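Local coordinates for protein uncharacterized RNA methyltransferase pyrab10780 (PDB 2JJQ) that methylates the C5 carbon of uridine 54 in tRNA, taking the methyl group from S-adenosyl-L-methionine, at residues E199-E204 against I254-D259; V261-H266 against V301-I306. All blocks are in the same frame, centred on the assembly; numbering follows the deposited sequence.

Interaction 1 (E199-E204 against I254-D259)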
ATOM      1  N   GLU A 199      10.489   7.506  -2.386  1.00 11.78           N
ATOM      2  CA  GLU A 199      11.294   8.362  -1.546  1.00 14.26           C
ATOM      3  C   GLU A 199      11.184   8.033  -0.076  1.00 13.96           C
ATOM      4  O   GLU A 199      10.162   7.488   0.369  1.00 15.29           O
ATOM      5  CB  GLU A 199      11.018   9.861  -1.781  1.00 15.54           C
ATOM      6  CG  GLU A 199       9.851  10.416  -1.142  1.00 19.41           C
ATOM      7  CD  GLU A 199       9.680  11.929  -1.448  1.00 23.10           C
ATOM      8  OE1 GLU A 199      10.639  12.604  -1.919  1.00 21.50           O
ATOM      9  OE2 GLU A 199       8.561  12.425  -1.224  1.00 20.21           O
ATOM     10  N   GLY A 200      12.232   8.345   0.656  1.00 12.55           N
ATOM     11  CA  GLY A 200      12.218   8.136   2.114  1.00 13.10           C
ATOM     12  C   GLY A 200      11.737   9.436   2.696  1.00 13.56           C
ATOM     13  O   GLY A 200      12.412  10.496   2.558  1.00 15.88           O
ATOM     14  N   LYS A 201      10.576   9.407   3.320  1.00 13.15           N
ATOM     15  CA  LYS A 201      10.032  10.685   3.897  1.00 15.49           C
ATOM     16  C   LYS A 201      10.923  11.214   5.027  1.00 16.47           C
ATOM     17  O   LYS A 201      11.028  12.450   5.213  1.00 17.95           O
ATOM     18  CB  LYS A 201       8.599  10.487   4.406  1.00 14.63           C
ATOM     19  CG  LYS A 201       7.635   9.995   3.322  1.00 15.41           C
ATOM     20  CD  LYS A 201       7.561  10.976   2.133  1.00 18.09           C
ATOM     21  CE  LYS A 201       6.681  10.420   1.060  1.00 18.70           C
ATOM     22  NZ  LYS A 201       6.343  11.437   0.060  1.00 18.06           N
ATOM     23  N   PHE A 202      11.592  10.314   5.749  1.00 14.91           N
ATOM     24  CA  PHE A 202      12.370  10.696   6.937  1.00 16.20           C
ATOM     25  C   PHE A 202      13.876  10.798   6.665  1.00 17.06           C
ATOM     26  O   PHE A 202      14.649  11.139   7.563  1.00 18.92           O
ATOM     27  CB  PHE A 202      12.085   9.764   8.120  1.00 15.68           C
ATOM     28  CG  PHE A 202      10.628   9.777   8.506  1.00 16.52           C
ATOM     29  CD1 PHE A 202      10.093  10.899   9.135  1.00 16.64           C
ATOM     30  CD2 PHE A 202       9.790   8.726   8.133  1.00 14.16           C
ATOM     31  CE1 PHE A 202       8.716  10.927   9.442  1.00 18.94           C
ATOM     32  CE2 PHE A 202       8.448   8.745   8.421  1.00 15.30           C
ATOM     33  CZ  PHE A 202       7.917   9.859   9.065  1.00 15.62           C
ATOM     34  N   THR A 203      14.290  10.459   5.446  1.00 15.87           N
ATOM     35  CA  THR A 203      15.692  10.510   5.064  1.00 16.29           C
ATOM     36  C   THR A 203      15.932  11.482   3.915  1.00 16.77           C
ATOM     37  O   THR A 203      17.075  11.862   3.694  1.00 17.71           O
ATOM     38  CB  THR A 203      16.202   9.155   4.525  1.00 15.64           C
ATOM     39  OG1 THR A 203      15.417   8.809   3.380  1.00 15.49           O
ATOM     40  CG2 THR A 203      16.079   8.070   5.579  1.00 15.09           C
ATOM     41  N   GLU A 204      14.855  11.873   3.227  1.00 16.86           N
ATOM     42  CA  GLU A 204      14.847  12.703   2.027  1.00 18.03           C
ATOM     43  C   GLU A 204      15.564  12.064   0.819  1.00 17.23           C
ATOM     44  O   GLU A 204      15.928  12.746  -0.096  1.00 19.44           O
ATOM     45  CB  GLU A 204      15.353  14.108   2.318  1.00 19.46           C
ATOM     46  CG  GLU A 204      14.610  14.727   3.478  1.00 24.30           C
ATOM     47  CD  GLU A 204      15.025  16.160   3.775  1.00 32.71           C
ATOM     48  OE1 GLU A 204      16.231  16.421   3.956  1.00 38.83           O
ATOM     49  OE2 GLU A 204      14.133  17.019   3.858  1.00 35.19           O
ATOM     50  N   ILE A 254      17.935   3.188  -1.654  1.00 13.43           N
ATOM     51  CA  ILE A 254      17.720   4.290  -0.707  1.00 13.27           C
ATOM     52  C   ILE A 254      17.200   3.752   0.630  1.00 13.51           C
ATOM     53  O   ILE A 254      16.934   2.546   0.769  1.00 13.36           O
ATOM     54  CB  ILE A 254      16.765   5.380  -1.252  1.00 13.54           C
ATOM     55  CG1 ILE A 254      15.370   4.782  -1.515  1.00 13.95           C
ATOM     56  CG2 ILE A 254      17.430   6.012  -2.566  1.00 11.62           C
ATOM     57  CD1 ILE A 254      14.269   5.873  -1.813  1.00 17.60           C
ATOM     58  N   ARG A 255      17.068   4.645   1.597  1.00 13.71           N
ATOM     59  CA  ARG A 255      16.550   4.214   2.886  1.00 14.67           C
ATOM     60  C   ARG A 255      15.334   5.009   3.309  1.00 13.45           C
ATOM     61  O   ARG A 255      15.202   6.221   3.038  1.00 13.37           O
ATOM     62  CB  ARG A 255      17.574   4.405   4.001  1.00 14.60           C
ATOM     63  CG  ARG A 255      18.748   3.465   3.948  1.00 18.21           C
ATOM     64  CD  ARG A 255      19.787   3.869   5.005  1.00 23.32           C
ATOM     65  NE  ARG A 255      21.007   3.046   4.807  1.00 31.23           N
ATOM     66  CZ  ARG A 255      21.772   2.560   5.801  1.00 33.39           C
ATOM     67  NH1 ARG A 255      21.472   2.786   7.083  1.00 33.40           N
ATOM     68  NH2 ARG A 255      22.845   1.838   5.520  1.00 31.61           N
ATOM     69  N   GLU A 256      14.466   4.317   4.022  1.00 12.40           N
ATOM     70  CA  GLU A 256      13.419   5.016   4.784  1.00 12.30           C
ATOM     71  C   GLU A 256      13.772   4.748   6.241  1.00 12.06           C
ATOM     72  O   GLU A 256      14.380   3.727   6.581  1.00 13.06           O
ATOM     73  CB  GLU A 256      12.018   4.446   4.503  1.00 11.37           C
ATOM     74  CG  GLU A 256      10.889   5.110   5.347  1.00 12.72           C
ATOM     75  CD  GLU A 256      10.802   6.616   5.062  1.00 13.25           C
ATOM     76  OE1 GLU A 256       9.912   7.007   4.281  1.00 14.32           O
ATOM     77  OE2 GLU A 256      11.655   7.375   5.584  1.00 12.53           O
ATOM     78  N   ARG A 257      13.400   5.674   7.106  1.00 13.13           N
ATOM     79  CA  ARG A 257      13.694   5.482   8.512  1.00 13.01           C
ATOM     80  C   ARG A 257      12.434   5.622   9.337  1.00 13.05           C
ATOM     81  O   ARG A 257      11.727   6.651   9.222  1.00 12.51           O
ATOM     82  CB  ARG A 257      14.743   6.527   8.958  1.00 14.10           C
ATOM     83  CG  ARG A 257      14.943   6.547  10.444  1.00 17.66           C
ATOM     84  CD  ARG A 257      16.157   7.421  10.798  1.00 25.70           C
ATOM     85  NE  ARG A 257      17.338   6.586  10.756  1.00 33.95           N
ATOM     86  CZ  ARG A 257      18.057   6.318  11.847  1.00 37.85           C
ATOM     87  NH1 ARG A 257      17.723   6.892  13.003  1.00 38.76           N
ATOM     88  NH2 ARG A 257      19.108   5.519  11.786  1.00 37.57           N
ATOM     89  N   LEU A 258      12.120   4.586  10.137  1.00 11.98           N
ATOM     90  CA  LEU A 258      10.998   4.665  11.105  1.00 11.41           C
ATOM     91  C   LEU A 258      11.571   4.767  12.498  1.00 12.32           C
ATOM     92  O   LEU A 258      12.166   3.817  12.998  1.00 11.91           O
ATOM     93  CB  LEU A 258      10.142   3.385  11.007  1.00 11.03           C
ATOM     94  CG  LEU A 258       9.654   3.062   9.559  1.00  9.98           C
ATOM     95  CD1 LEU A 258       8.609   1.883   9.704  1.00 13.14           C
ATOM     96  CD2 LEU A 258       9.023   4.270   8.891  1.00 13.21           C
ATOM     97  N   ASP A 259      11.405   5.935  13.111  1.00 13.45           N
ATOM     98  CA  ASP A 259      12.083   6.241  14.377  1.00 14.08           C
ATOM     99  C   ASP A 259      13.617   6.085  14.200  1.00 15.24           C
ATOM    100  O   ASP A 259      14.260   6.881  13.462  1.00 16.29           O
ATOM    101  CB  ASP A 259      11.490   5.410  15.511  1.00 13.40           C
ATOM    102  CG  ASP A 259      10.079   5.856  15.891  1.00 15.77           C
ATOM    103  OD1 ASP A 259       9.716   7.044  15.668  1.00 17.43           O
ATOM    104  OD2 ASP A 259       9.308   5.025  16.417  1.00 16.51           O
TER
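Glu256 presents its carboxylate to two successive backbone N-H groups, those of Lys201 and Phe202. OE1 accepts from Lys201 N at 2.7 Å on its syn side, 17° out of the carboxylate plane, and has a second partner in Ser275 at the start of helix 275-288. OE2 receives Phe202 N at 2.9 Å through its syn lone pair, and its anti lone pair takes Arg257 N from its own strand. Four donors thus grip the two oxygens and fix the rotation of the group; the bend at chi2 (60°) turns it back toward the loop. A third polar link across the contact runs from Thr203 OG1 to Arg255 O, 2.6 Å long.

These bonds tie the turn between strands 192-199 and 206-212, which are antiparallel neighbours in the five-stranded sheet, to strand 254-258 of the two-stranded hairpin in the methyltransferase family region. Within the turn, Gly200 O receives weak bonds from Thr203 N and Glu204 N. Gly200, with no side chain, brings its CA to 3.7 Å from Arg255 O.

Apolar packing is sparser: Ile254 CD1 lies 3.9 Å from Glu199 CA, and Thr203 CG2 touches Arg257 CB. Apart from this, the Phe202 ring makes C-H to oxygen approaches: OE2 of Glu256 lies at its edge, with ring and carboxylate planes 58° apart, and its CD2 comes close to Arg257 O.

Interaction 2 (V261-H266 against V301-I306). With SAH (S-adenosyl-L-homocysteine), chain B.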
ATOM      1  N   VAL A 261      15.030   3.113  13.101  1.00 11.59           N
ATOM      2  CA  VAL A 261      15.308   1.878  12.355  1.00 11.97           C
ATOM      3  C   VAL A 261      15.338   2.170  10.856  1.00 12.88           C
ATOM      4  O   VAL A 261      14.372   2.776  10.361  1.00 13.26           O
ATOM      5  CB  VAL A 261      14.203   0.835  12.680  1.00 12.50           C
ATOM      6  CG1 VAL A 261      14.430  -0.417  11.890  1.00 11.21           C
ATOM      7  CG2 VAL A 261      14.187   0.544  14.221  1.00 14.51           C
ATOM      8  N   ASP A 262      16.412   1.784  10.147  1.00 12.34           N
ATOM      9  CA  ASP A 262      16.538   2.062   8.716  1.00 14.55           C
ATOM     10  C   ASP A 262      16.049   0.832   7.935  1.00 14.37           C
ATOM     11  O   ASP A 262      16.203  -0.307   8.414  1.00 15.87           O
ATOM     12  CB  ASP A 262      17.999   2.323   8.363  1.00 16.41           C
ATOM     13  CG  ASP A 262      18.462   3.731   8.724  1.00 21.39           C
ATOM     14  OD1 ASP A 262      17.640   4.612   9.062  1.00 24.19           O
ATOM     15  OD2 ASP A 262      19.676   3.949   8.619  1.00 28.00           O
ATOM     16  N   TYR A 263      15.469   1.068   6.758  1.00 12.74           N
ATOM     17  CA  TYR A 263      14.986   0.024   5.883  1.00 12.92           C
ATOM     18  C   TYR A 263      15.435   0.366   4.474  1.00 12.13           C
ATOM     19  O   TYR A 263      15.145   1.472   3.989  1.00 13.90           O
ATOM     20  CB  TYR A 263      13.471  -0.063   5.884  1.00 12.80           C
ATOM     21  CG  TYR A 263      12.866  -0.382   7.234  1.00 13.44           C
ATOM     22  CD1 TYR A 263      12.710  -1.696   7.629  1.00 12.77           C
ATOM     23  CD2 TYR A 263      12.483   0.633   8.119  1.00 12.93           C
ATOM     24  CE1 TYR A 263      12.160  -2.013   8.869  1.00 13.21           C
ATOM     25  CE2 TYR A 263      11.905   0.325   9.399  1.00 10.74           C
ATOM     26  CZ  TYR A 263      11.741  -1.014   9.730  1.00 14.15           C
ATOM     27  OH  TYR A 263      11.177  -1.386  10.926  1.00 14.94           O
ATOM     28  N   LEU A 264      16.086  -0.592   3.827  1.00 12.85           N
ATOM     29  CA  LEU A 264      16.577  -0.412   2.467  1.00 11.56           C
ATOM     30  C   LEU A 264      15.431  -0.527   1.509  1.00 13.44           C
ATOM     31  O   LEU A 264      14.583  -1.421   1.666  1.00 15.19           O
ATOM     32  CB  LEU A 264      17.598  -1.520   2.128  1.00 13.52           C
ATOM     33  CG  LEU A 264      18.832  -1.350   3.048  1.00 12.85           C
ATOM     34  CD1 LEU A 264      19.698  -2.664   2.960  1.00 17.43           C
ATOM     35  CD2 LEU A 264      19.669  -0.111   2.722  1.00 16.49           C
ATOM     36  N   ILE A 265      15.402   0.355   0.518  1.00 11.81           N
ATOM     37  CA  ILE A 265      14.363   0.356  -0.485  1.00 13.91           C
ATOM     38  C   ILE A 265      15.057   0.004  -1.809  1.00 13.24           C
ATOM     39  O   ILE A 265      16.024   0.658  -2.185  1.00 11.81           O
ATOM     40  CB  ILE A 265      13.689   1.781  -0.630  1.00 13.58           C
ATOM     41  CG1 ILE A 265      12.955   2.230   0.651  1.00 16.07           C
ATOM     42  CG2 ILE A 265      12.675   1.753  -1.765  1.00 15.78           C
ATOM     43  CD1 ILE A 265      12.170   1.150   1.220  1.00 21.15           C
ATOM     44  N   HIS A 266      14.513  -0.982  -2.511  1.00 14.38           N
ATOM     45  CA  HIS A 266      14.960  -1.426  -3.813  1.00 14.50           C
ATOM     46  C   HIS A 266      13.775  -1.292  -4.794  1.00 14.77           C
ATOM     47  O   HIS A 266      12.629  -1.377  -4.397  1.00 14.88           O
ATOM     48  CB  HIS A 266      15.397  -2.891  -3.652  1.00 14.19           C
ATOM     49  CG  HIS A 266      15.914  -3.531  -4.907  1.00 14.69           C
ATOM     50  ND1 HIS A 266      15.082  -4.092  -5.847  1.00 16.61           N
ATOM     51  CD2 HIS A 266      17.171  -3.695  -5.372  1.00 18.44           C
ATOM     52  CE1 HIS A 266      15.799  -4.577  -6.844  1.00 18.35           C
ATOM     53  NE2 HIS A 266      17.074  -4.357  -6.573  1.00 16.91           N
ATOM     54  N   VAL A 301       9.900  -7.731   4.085  1.00 12.55           N
ATOM     55  CA  VAL A 301      11.259  -7.219   4.290  1.00 12.85           C
ATOM     56  C   VAL A 301      11.548  -6.917   5.764  1.00 13.06           C
ATOM     57  O   VAL A 301      12.611  -6.423   6.085  1.00 13.16           O
ATOM     58  CB  VAL A 301      11.453  -5.942   3.493  1.00 13.16           C
ATOM     59  CG1 VAL A 301      11.234  -6.212   1.964  1.00 12.29           C
ATOM     60  CG2 VAL A 301      10.549  -4.816   4.018  1.00 12.62           C
ATOM     61  N   GLY A 302      10.616  -7.251   6.659  1.00 12.36           N
ATOM     62  CA  GLY A 302      10.960  -7.314   8.108  1.00 13.60           C
ATOM     63  C   GLY A 302      10.570  -6.045   8.869  1.00 13.17           C
ATOM     64  O   GLY A 302      11.098  -5.750   9.958  1.00 15.86           O
ATOM     65  N   THR A 303       9.631  -5.323   8.302  1.00 15.12           N
ATOM     66  CA  THR A 303       9.152  -4.071   8.893  1.00 15.17           C
ATOM     67  C   THR A 303       8.944  -4.228  10.402  1.00 15.13           C
ATOM     68  O   THR A 303       9.529  -3.484  11.204  1.00 15.25           O
ATOM     69  CB  THR A 303       7.877  -3.586   8.260  1.00 16.10           C
ATOM     70  OG1 THR A 303       7.949  -3.688   6.825  1.00 18.71           O
ATOM     71  CG2 THR A 303       7.722  -2.093   8.624  1.00 19.50           C
ATOM     72  N   PHE A 304       8.144  -5.206  10.795  1.00 13.07           N
ATOM     73  CA  PHE A 304       7.895  -5.400  12.241  1.00 12.88           C
ATOM     74  C   PHE A 304       9.089  -6.012  12.933  1.00 12.25           C
ATOM     75  O   PHE A 304       9.516  -5.547  13.963  1.00 13.38           O
ATOM     76  CB  PHE A 304       6.647  -6.276  12.454  1.00 14.06           C
ATOM     77  CG  PHE A 304       5.425  -5.716  11.789  1.00 15.15           C
ATOM     78  CD1 PHE A 304       5.075  -4.394  12.010  1.00 21.09           C
ATOM     79  CD2 PHE A 304       4.607  -6.496  11.009  1.00 17.33           C
ATOM     80  CE1 PHE A 304       3.985  -3.849  11.395  1.00 25.69           C
ATOM     81  CE2 PHE A 304       3.480  -5.948  10.385  1.00 19.59           C
ATOM     82  CZ  PHE A 304       3.178  -4.637  10.552  1.00 20.60           C
ATOM     83  N   GLY A 305       9.601  -7.106  12.367  1.00 11.70           N
ATOM     84  CA  GLY A 305      10.647  -7.903  13.016  1.00 12.70           C
ATOM     85  C   GLY A 305      11.905  -7.106  13.286  1.00 11.46           C
ATOM     86  O   GLY A 305      12.483  -7.215  14.371  1.00 13.39           O
ATOM     87  N   ILE A 306      12.276  -6.226  12.357  1.00 13.49           N
ATOM     88  CA  ILE A 306      13.513  -5.497  12.518  1.00 13.08           C
ATOM     89  C   ILE A 306      13.323  -4.435  13.602  1.00 12.50           C
ATOM     90  O   ILE A 306      14.225  -4.201  14.407  1.00 11.97           O
ATOM     91  CB  ILE A 306      13.964  -4.896  11.226  1.00 14.91           C
ATOM     92  CG1 ILE A 306      14.361  -6.039  10.254  1.00 17.90           C
ATOM     93  CG2 ILE A 306      15.192  -3.955  11.439  1.00 14.49           C
ATOM     94  CD1 ILE A 306      14.399  -5.581   8.832  1.00 24.75           C
TER
HETATM   95  N   SAH B1406       4.706  -7.650   7.230  1.00 21.75           N
HETATM   96  CA  SAH B1406       5.132  -7.346   5.824  1.00 23.85           C
HETATM   97  CB  SAH B1406       3.939  -7.371   4.870  1.00 22.33           C
HETATM   98  CG  SAH B1406       3.321  -8.745   4.731  1.00 22.54           C
HETATM   99  SD  SAH B1406       2.460  -8.776   3.149  1.00 23.82           S
HETATM  100  C   SAH B1406       5.704  -5.948   5.804  1.00 25.26           C
HETATM  101  O   SAH B1406       6.306  -5.474   4.827  1.00 26.29           O
HETATM  102  OXT SAH B1406       5.540  -5.240   6.787  1.00 26.66           O
HETATM  103  C5' SAH B1406       2.056 -10.505   3.138  1.00 19.92           C
HETATM  104  C4' SAH B1406       3.331 -11.346   2.949  1.00 18.67           C
HETATM  105  O4' SAH B1406       3.022 -12.753   2.764  1.00 18.29           O
HETATM  106  C3' SAH B1406       4.169 -10.960   1.730  1.00 19.19           C
HETATM  107  O3' SAH B1406       5.466 -10.523   2.185  1.00 18.55           O
HETATM  108  C2' SAH B1406       4.227 -12.252   0.878  1.00 18.26           C
HETATM  109  O2' SAH B1406       5.474 -12.509   0.224  1.00 15.10           O
HETATM  110  C1' SAH B1406       3.998 -13.341   1.883  1.00 17.31           C
HETATM  111  N9  SAH B1406       3.266 -14.532   1.467  1.00 19.79           N
HETATM  112  C8  SAH B1406       2.242 -14.620   0.584  1.00 18.96           C
HETATM  113  N7  SAH B1406       1.766 -15.894   0.587  1.00 20.01           N
HETATM  114  C5  SAH B1406       2.459 -16.603   1.493  1.00 20.24           C
HETATM  115  C6  SAH B1406       2.462 -17.990   2.003  1.00 21.71           C
HETATM  116  N6  SAH B1406       1.568 -18.860   1.471  1.00 23.21           N
HETATM  117  N1  SAH B1406       3.380 -18.304   2.975  1.00 20.51           N
HETATM  118  C2  SAH B1406       4.258 -17.406   3.474  1.00 22.22           C
HETATM  119  N3  SAH B1406       4.306 -16.141   3.035  1.00 16.59           N
HETATM  120  C4  SAH B1406       3.444 -15.704   2.086  1.00 20.62           C
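Tyr263 reaches from strand 261-265 to the first turn of helix 303-310, where its OH donates to Thr303 O at 2.7 Å. The acceptor is met in the carbonyl plane on a lone pair, at a C=O...O angle of 134°. With CG beside the backbone N (chi1 -61°), the ring extends toward the helix; its CE1 lies 3.6 Å from Thr303 CA, and Gly302 O sits at the ring edge. Next to this, Val261 CG1 and Ile306 CG2 meet at 3.6 Å.

The packing thins toward the other end of the strand: Leu264, Ile265 and partly exposed His266 make no contact with the helix segment; the His266 ring meets Phe323 edge-to-face and its ND1 pairs with Asn268 N. Gly302, at the N-cap with phi 98°, belongs to a glycine-rich strand-turn-helix passage consistent with the Rossmann-like SAM-binding fold, and its O accepts Ile306 N.

On the ligand side, Thr303 OG1 donates to SAH OXT over 2.9 Å, while SAH OXT lies over one face of the Phe304 ring. The Tyr263 bond to Thr303 O is consistent with fixing the start of the helix, and with it the hydroxyl that meets the SAH carboxylate.

In the fold
The two contacts meet through the antiparallel hairpin 254-258/261-265: interaction 1 uses its first strand and interaction 2 its second, with centres 11 Å apart. Asp262 joins them by two salt bridges, OD1 to Arg257 NE and OD2 to Arg255 NH1, each 2.6 Å long. Packing adds Leu258 CG against Tyr263 CE2 at 3.5 Å. Interaction 2 reaches SAH through Thr303, whereas the side chain of Glu256 in interaction 1 stays, between nearest atoms, about 11 Å from SAH and about 8 Å from the side chain of Gln272, which also binds SAH. The hairpin thus connects the turn 199-204 of the five-stranded sheet with the wall of the SAH pocket.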